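Local coordinates for beta-lactamase-related domain-containing protein (Bacteroides dorei DSM 17855, PDB 5TGF) that is of unestablished function but probably acts as a serine hydrolase of the beta-lactamase and penicillin-binding-protein family, and can bind calcium, at residues 254-259 with 322-327; 69-74 with 172-177. All coordinates share one frame; numbering follows the deposited sequence.

Interaction 1. Residues 254-259 with 322-327; sequences EKALGQ and SFYGSP
Ala-256 and Leu-257, in the last turn of helix 252-257, make the close-packed half of this contact against Pro-327. The side chain of Ala-256 is short enough to let the backbones approach, with Ala-256 CB 3.3 Å from Tyr-324 O and 3.9 Å from Pro-327 CG. Beside it Leu-257 crosses the proline ring obliquely: Leu-257 CG lies 3.8 Å from Pro-327 CG, and CD2 leans on CB of the same ring. The compact, rigid proline ring offers an apolar surface here, and Tyr-293 of strand 293-297 and Tyr-252 also border it. The chain of 322-327 reaches this place through a type I beta turn, Phe-323 to Ser-326, which leads into the C-terminal helix 328-337, the helix that in beta-lactamase-like folds packs on the antiparallel sheet. On the solvent side an exposed Lys-255, with CG anti to the backbone N (chi1 -173°) and an extended chain, lies across one face of the Tyr-324 ring. Lys-255 CE is 3.8 Å from the ring centroid, almost on the normal, in a CH-pi contact; Lys-255 NZ, 4.0 Å from the same centroid and 26° off the normal, makes a cation-pi interaction. Phe-323 CD2 sits over the centre of the opposite face, so the phenol ring is sandwiched. No direct hydrogen bond joins the segments; instead a water donates to both Ala-256 O (2.8 Å) and Tyr-324 O (2.6 Å).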
ATOM      1  N   GLU A 254     -10.694  11.741  -3.486  1.00 13.91           N
ATOM      2  CA  GLU A 254     -11.436  12.969  -3.821  1.00 16.68           C
ATOM      3  C   GLU A 254     -10.499  14.180  -3.884  1.00 16.41           C
ATOM      4  O   GLU A 254     -10.506  14.921  -4.866  1.00 16.80           O
ATOM      5  CB  GLU A 254     -12.587  13.264  -2.817  1.00 20.66           C
ATOM      6  CG  GLU A 254     -13.293  14.628  -3.067  1.00 23.72           C
ATOM      7  CD  GLU A 254     -14.198  15.091  -1.893  1.00 35.07           C
ATOM      8  OE1 GLU A 254     -14.880  14.229  -1.308  1.00 32.16           O
ATOM      9  OE2 GLU A 254     -14.205  16.307  -1.500  1.00 43.41           O
ATOM     10  N   LYS A 255      -9.597  14.266  -2.917  1.00 15.74           N
ATOM     11  CA  LYS A 255      -8.702  15.399  -2.777  1.00 17.39           C
ATOM     12  C   LYS A 255      -7.588  15.414  -3.821  1.00 17.48           C
ATOM     13  O   LYS A 255      -7.267  16.455  -4.366  1.00 17.20           O
ATOM     14  CB  LYS A 255      -8.089  15.410  -1.365  1.00 20.48           C
ATOM     15  CG  LYS A 255      -7.269  16.658  -1.102  1.00 24.11           C
ATOM     16  CD  LYS A 255      -7.078  16.897   0.382  1.00 26.68           C
ATOM     17  CE  LYS A 255      -5.937  17.868   0.592  1.00 31.43           C
ATOM     18  NZ  LYS A 255      -5.626  18.012   2.035  1.00 35.66           N
ATOM     19  N   ALA A 256      -7.011  14.256  -4.091  1.00 14.97           N
ATOM     20  CA  ALA A 256      -5.887  14.135  -5.018  1.00 15.17           C
ATOM     21  C   ALA A 256      -6.270  13.926  -6.469  1.00 13.95           C
ATOM     22  O   ALA A 256      -5.541  14.362  -7.373  1.00 16.02           O
ATOM     23  CB  ALA A 256      -4.945  13.013  -4.562  1.00 15.43           C
ATOM     24  N   LEU A 257      -7.359  13.200  -6.726  1.00 13.76           N
ATOM     25  CA  LEU A 257      -7.763  12.886  -8.080  1.00 13.82           C
ATOM     26  C   LEU A 257      -9.079  13.512  -8.532  1.00 12.82           C
ATOM     27  O   LEU A 257      -9.478  13.329  -9.691  1.00 16.82           O
ATOM     28  CB  LEU A 257      -7.802  11.355  -8.309  1.00 13.53           C
ATOM     29  CG  LEU A 257      -6.484  10.617  -8.135  1.00 14.39           C
ATOM     30  CD1 LEU A 257      -6.428   9.845  -6.826  1.00 14.83           C
ATOM     31  CD2 LEU A 257      -6.244   9.699  -9.304  1.00 14.69           C
ATOM     32  N   GLY A 258      -9.836  14.104  -7.608  1.00 15.77           N
ATOM     33  CA  GLY A 258     -11.156  14.660  -7.991  1.00 15.73           C
ATOM     34  C   GLY A 258     -12.235  13.648  -8.293  1.00 18.89           C
ATOM     35  O   GLY A 258     -13.219  13.968  -8.978  1.00 19.99           O
ATOM     36  N   GLN A 259     -12.068  12.411  -7.847  1.00 16.61           N
ATOM     37  CA  GLN A 259     -13.060  11.382  -8.126  1.00 16.70           C
ATOM     38  C   GLN A 259     -13.966  11.245  -6.907  1.00 17.00           C
ATOM     39  O   GLN A 259     -13.477  11.261  -5.748  1.00 16.90           O
ATOM     40  CB  GLN A 259     -12.384  10.053  -8.425  1.00 16.68           C
ATOM     41  CG  GLN A 259     -11.289  10.114  -9.480  1.00 17.04           C
ATOM     42  CD  GLN A 259     -11.810  10.531 -10.862  1.00 18.29           C
ATOM     43  OE1 GLN A 259     -12.507   9.779 -11.519  1.00 18.71           O
ATOM     44  NE2 GLN A 259     -11.490  11.734 -11.273  1.00 18.18           N
ATOM     45  N   SER A 322       4.004  15.885  -1.454  1.00 14.02           N
ATOM     46  CA  SER A 322       4.582  14.597  -1.815  1.00 14.41           C
ATOM     47  C   SER A 322       3.557  13.460  -1.668  1.00 15.73           C
ATOM     48  O   SER A 322       3.851  12.310  -2.021  1.00 15.75           O
ATOM     49  CB  SER A 322       5.825  14.302  -0.970  1.00 14.85           C
ATOM     50  OG  SER A 322       5.553  14.386   0.410  1.00 14.63           O
ATOM     51  N   PHE A 323       2.407  13.744  -1.062  1.00 14.79           N
ATOM     52  CA  PHE A 323       1.315  12.752  -0.957  1.00 15.22           C
ATOM     53  C   PHE A 323       0.179  13.046  -1.957  1.00 15.66           C
ATOM     54  O   PHE A 323      -0.064  12.268  -2.905  1.00 12.26           O
ATOM     55  CB  PHE A 323       0.804  12.722   0.481  1.00 15.61           C
ATOM     56  CG  PHE A 323      -0.260  11.696   0.730  1.00 19.25           C
ATOM     57  CD1 PHE A 323      -0.004  10.337   0.539  1.00 18.81           C
ATOM     58  CD2 PHE A 323      -1.471  12.066   1.282  1.00 21.42           C
ATOM     59  CE1 PHE A 323      -0.983   9.383   0.789  1.00 21.15           C
ATOM     60  CE2 PHE A 323      -2.443  11.113   1.588  1.00 24.60           C
ATOM     61  CZ  PHE A 323      -2.196   9.766   1.339  1.00 24.05           C
ATOM     62  N   TYR A 324      -0.464  14.198  -1.788  1.00 13.58           N
ATOM     63  CA  TYR A 324      -1.627  14.543  -2.629  1.00 14.02           C
ATOM     64  C   TYR A 324      -1.293  14.887  -4.065  1.00 14.59           C
ATOM     65  O   TYR A 324      -2.174  14.833  -4.925  1.00 14.96           O
ATOM     66  CB  TYR A 324      -2.426  15.682  -1.991  1.00 14.18           C
ATOM     67  CG  TYR A 324      -2.994  15.311  -0.636  1.00 14.70           C
ATOM     68  CD1 TYR A 324      -4.064  14.428  -0.540  1.00 16.26           C
ATOM     69  CD2 TYR A 324      -2.485  15.830   0.529  1.00 16.82           C
ATOM     70  CE1 TYR A 324      -4.597  14.095   0.658  1.00 16.09           C
ATOM     71  CE2 TYR A 324      -3.025  15.496   1.758  1.00 17.68           C
ATOM     72  CZ  TYR A 324      -4.112  14.638   1.793  1.00 16.76           C
ATOM     73  OH  TYR A 324      -4.623  14.250   2.979  1.00 20.45           O
ATOM     74  N   GLY A 325      -0.030  15.222  -4.350  1.00 12.82           N
ATOM     75  CA  GLY A 325       0.396  15.579  -5.709  1.00 13.36           C
ATOM     76  C   GLY A 325       0.770  14.382  -6.567  1.00 14.74           C
ATOM     77  O   GLY A 325       0.842  14.490  -7.784  1.00 16.10           O
ATOM     78  N   SER A 326       0.971  13.224  -5.936  1.00 13.28           N
ATOM     79  CA  SER A 326       1.554  12.072  -6.626  1.00 13.99           C
ATOM     80  C   SER A 326       0.827  11.558  -7.873  1.00 14.81           C
ATOM     81  O   SER A 326       1.488  11.183  -8.858  1.00 14.19           O
ATOM     82  CB  SER A 326       1.686  10.932  -5.626  1.00 15.06           C
ATOM     83  OG  SER A 326       2.592  11.340  -4.607  1.00 16.71           O
ATOM     84  N   PRO A 327      -0.530  11.561  -7.884  1.00 15.12           N
ATOM     85  CA  PRO A 327      -1.191  11.115  -9.121  1.00 16.31           C
ATOM     86  C   PRO A 327      -0.917  11.960 -10.354  1.00 14.70           C
ATOM     87  O   PRO A 327      -1.333  11.544 -11.444  1.00 14.74           O
ATOM     88  CB  PRO A 327      -2.703  11.225  -8.793  1.00 18.58           C
ATOM     89  CG  PRO A 327      -2.775  11.270  -7.349  1.00 18.41           C
ATOM     90  CD  PRO A 327      -1.505  11.845  -6.817  1.00 16.77           C
TER
HETATM   91  O   HOH W   1      -3.138  15.709  -7.186  1.00 19.92           O

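Interaction 2. Residues 69-74 with 172-177; sequences GAVVDR and QELIAA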
ATOM      1  N   GLY A  69      -2.711 -12.101   1.758  1.00 16.70           N
ATOM      2  CA  GLY A  69      -3.356 -12.864   0.700  1.00 16.36           C
ATOM      3  C   GLY A  69      -2.669 -14.219   0.416  1.00 15.59           C
ATOM      4  O   GLY A  69      -3.341 -15.218   0.117  1.00 18.48           O
ATOM      5  N   ALA A  70      -1.359 -14.273   0.479  1.00 15.39           N
ATOM      6  CA  ALA A  70      -0.646 -15.547   0.261  1.00 16.70           C
ATOM      7  C   ALA A  70      -0.909 -16.560   1.408  1.00 19.66           C
ATOM      8  O   ALA A  70      -0.976 -17.783   1.194  1.00 18.89           O
ATOM      9  CB  ALA A  70       0.833 -15.304   0.063  1.00 17.85           C
ATOM     10  N   VAL A  71      -1.137 -16.041   2.601  1.00 16.58           N
ATOM     11  CA  VAL A  71      -1.524 -16.863   3.733  1.00 17.21           C
ATOM     12  C   VAL A  71      -2.960 -17.341   3.583  1.00 16.44           C
ATOM     13  O   VAL A  71      -3.264 -18.525   3.813  1.00 18.77           O
ATOM     14  CB  VAL A  71      -1.315 -16.092   5.069  1.00 16.55           C
ATOM     15  CG1 VAL A  71      -1.858 -16.869   6.249  1.00 17.26           C
ATOM     16  CG2 VAL A  71       0.158 -15.777   5.250  1.00 17.67           C
ATOM     17  N   VAL A  72      -3.857 -16.452   3.165  1.00 15.68           N
ATOM     18  CA  VAL A  72      -5.233 -16.831   2.897  1.00 18.45           C
ATOM     19  C   VAL A  72      -5.295 -17.955   1.848  1.00 18.58           C
ATOM     20  O   VAL A  72      -6.115 -18.847   1.965  1.00 21.07           O
ATOM     21  CB  VAL A  72      -6.069 -15.630   2.457  1.00 16.35           C
ATOM     22  CG1 VAL A  72      -7.375 -16.047   1.773  1.00 17.34           C
ATOM     23  CG2 VAL A  72      -6.317 -14.716   3.658  1.00 17.51           C
ATOM     24  N   ASP A  73      -4.444 -17.877   0.845  1.00 20.00           N
ATOM     25  CA  ASP A  73      -4.380 -18.899  -0.192  1.00 21.40           C
ATOM     26  C   ASP A  73      -3.963 -20.292   0.351  1.00 22.24           C
ATOM     27  O   ASP A  73      -4.339 -21.302  -0.229  1.00 26.24           O
ATOM     28  CB  ASP A  73      -3.425 -18.460  -1.314  1.00 19.95           C
ATOM     29  CG  ASP A  73      -4.015 -17.357  -2.211  1.00 22.67           C
ATOM     30  OD1 ASP A  73      -5.212 -17.020  -2.075  1.00 20.10           O
ATOM     31  OD2 ASP A  73      -3.266 -16.795  -3.043  1.00 23.89           O
ATOM     32  N   ARG A  74      -3.166 -20.324   1.411  1.00 21.10           N
ATOM     33  CA  ARG A  74      -2.507 -21.554   1.927  1.00 24.97           C
ATOM     34  C   ARG A  74      -3.122 -22.153   3.215  1.00 25.32           C
ATOM     35  O   ARG A  74      -2.657 -23.189   3.684  1.00 25.28           O
ATOM     36  CB  ARG A  74      -1.039 -21.267   2.239  1.00 24.33           C
ATOM     37  CG  ARG A  74      -0.144 -21.163   1.037  1.00 29.88           C
ATOM     38  CD  ARG A  74       1.190 -20.560   1.445  1.00 32.81           C
ATOM     39  NE  ARG A  74       2.155 -20.568   0.355  1.00 30.69           N
ATOM     40  CZ  ARG A  74       2.096 -19.777  -0.701  1.00 31.25           C
ATOM     41  NH1 ARG A  74       1.126 -18.875  -0.829  1.00 36.01           N
ATOM     42  NH2 ARG A  74       3.030 -19.871  -1.629  1.00 39.81           N
ATOM     43  N   GLN A 172       9.365 -12.628   3.359  1.00 18.49           N
ATOM     44  CA  GLN A 172      10.510 -13.117   2.605  1.00 20.02           C
ATOM     45  C   GLN A 172      10.160 -14.473   1.966  1.00 18.39           C
ATOM     46  O   GLN A 172      10.465 -14.692   0.823  1.00 18.33           O
ATOM     47  CB  GLN A 172      11.755 -13.250   3.489  1.00 19.89           C
ATOM     48  CG  GLN A 172      12.242 -11.929   4.127  1.00 20.64           C
ATOM     49  CD  GLN A 172      12.655 -10.870   3.108  1.00 22.60           C
ATOM     50  OE1 GLN A 172      13.074 -11.178   1.982  1.00 20.78           O
ATOM     51  NE2 GLN A 172      12.629  -9.613   3.538  1.00 20.50           N
ATOM     52  N   GLU A 173       9.499 -15.342   2.706  1.00 19.66           N
ATOM     53  CA  GLU A 173       9.203 -16.688   2.190  1.00 21.60           C
ATOM     54  C   GLU A 173       8.186 -16.647   1.029  1.00 22.24           C
ATOM     55  O   GLU A 173       8.419 -17.247  -0.027  1.00 20.52           O
ATOM     56  CB  GLU A 173       8.722 -17.601   3.308  1.00 23.73           C
ATOM     57  CG  GLU A 173       8.298 -18.984   2.817  1.00 30.93           C
ATOM     58  CD  GLU A 173       7.499 -19.778   3.843  1.00 37.68           C
ATOM     59  OE1 GLU A 173       7.429 -19.362   5.027  1.00 30.02           O
ATOM     60  OE2 GLU A 173       6.928 -20.832   3.456  1.00 45.28           O
ATOM     61  N   LEU A 174       7.110 -15.890   1.204  1.00 18.69           N
ATOM     62  CA  LEU A 174       5.935 -15.964   0.330  1.00 19.52           C
ATOM     63  C   LEU A 174       5.899 -14.948  -0.823  1.00 18.64           C
ATOM     64  O   LEU A 174       5.216 -15.171  -1.816  1.00 17.29           O
ATOM     65  CB  LEU A 174       4.668 -15.782   1.177  1.00 20.43           C
ATOM     66  CG  LEU A 174       4.408 -16.831   2.244  1.00 23.15           C
ATOM     67  CD1 LEU A 174       3.117 -16.534   2.970  1.00 22.18           C
ATOM     68  CD2 LEU A 174       4.360 -18.233   1.639  1.00 26.11           C
ATOM     69  N   ILE A 175       6.587 -13.815  -0.667  1.00 16.12           N
ATOM     70  CA  ILE A 175       6.578 -12.796  -1.689  1.00 15.04           C
ATOM     71  C   ILE A 175       7.983 -12.436  -2.188  1.00 16.96           C
ATOM     72  O   ILE A 175       8.237 -12.442  -3.401  1.00 15.91           O
ATOM     73  CB  ILE A 175       5.831 -11.529  -1.207  1.00 15.16           C
ATOM     74  CG1 ILE A 175       4.384 -11.842  -0.754  1.00 15.44           C
ATOM     75  CG2 ILE A 175       5.881 -10.423  -2.252  1.00 14.77           C
ATOM     76  CD1 ILE A 175       3.427 -12.285  -1.841  1.00 16.38           C
ATOM     77  N   ALA A 176       8.885 -12.034  -1.291  1.00 17.14           N
ATOM     78  CA  ALA A 176      10.168 -11.465  -1.733  1.00 18.44           C
ATOM     79  C   ALA A 176      11.085 -12.501  -2.426  1.00 20.06           C
ATOM     80  O   ALA A 176      11.580 -12.261  -3.525  1.00 20.22           O
ATOM     81  CB  ALA A 176      10.906 -10.794  -0.588  1.00 18.83           C
ATOM     82  N   ALA A 177      11.311 -13.635  -1.773  1.00 18.05           N
ATOM     83  CA  ALA A 177      12.146 -14.679  -2.372  1.00 21.75           C
ATOM     84  C   ALA A 177      11.619 -15.220  -3.725  1.00 20.08           C
ATOM     85  O   ALA A 177      12.349 -15.208  -4.688  1.00 23.23           O
ATOM     86  CB  ALA A 177      12.389 -15.794  -1.380  1.00 21.03           C
TER
HETATM   87  O   HOH W   2       3.380 -17.061  -2.514  1.00 19.49           O
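Leu-174 holds CG anti to its carbonyl carbon (chi1 -62°) and CD1 and CD2 splayed at the tip, while Arg-74, with CG likewise anti to the carbonyl carbon (chi1 -75°) and an extended run from CG to NE, reaches out to meet it. The two side chains touch tip to tip. Leu-174 CD2 rests over one face of the guanidinium, 3.5 Å from Arg-74 NE and displaced toward the rim of the flat group. Its other branch turns to the buried side, where Leu-174 CD1 meets Ala-70 CB at 3.9 Å and Val-71 CG2 at 3.8 Å. Alanine suits the place nearest the neighbouring helix, since its methyl meets Leu-174 CD1 and CB without pushing the backbones apart; Ile-175 CD1 adds a longer contact to the same methyl. Val-71, crossing Leu-174 at about a right angle, also packs against Ala-159, Ala-162 and Met-163 of helix 150-163. This is helix-helix packing in the helical part of the beta-lactamase-like fold: the axes of the short segments 69-74 and 172-177 pass 10.5 Å apart, with 125° between their N-to-C directions. A wider, pi-type turn at 172-176 is closed by Ala-177 N bonding to Gln-172 O. Arg-74 NH1 donates to Ala-70 O at 3.1 Å, one turn back, with the oxygen close to the guanidinium plane, which helps fix the group's rotation. A water accepts weakly from Arg-74 NH2 and donates to Leu-174 O, so the guanidinium has a carbonyl at its edge and a weakly held water on NH2, while one flat, poorly hydrated face can take the leucine methyl.

How the interactions relate
From the N terminus, helix 60-74 supplies the first half of interaction 2, which closes a loop of 97 intervening residues, all helix and loop, when helix 167-179 returns to it. Just beyond 69-74 lie Thr-75 and Leu-77, which with Val-72 contribute to a calcium site seen in this protein, though no ion is bound to this chain in the model. Only after this does interaction 1 open, at helix 252-257, and it closes past four strands of the six-stranded sheet, ahead of helix 328-337. The two loops are therefore in series. The centres of the two interactions lie about 31 Å apart: one joins two helices, the other ties a short helix to the approach to the C-terminal helix.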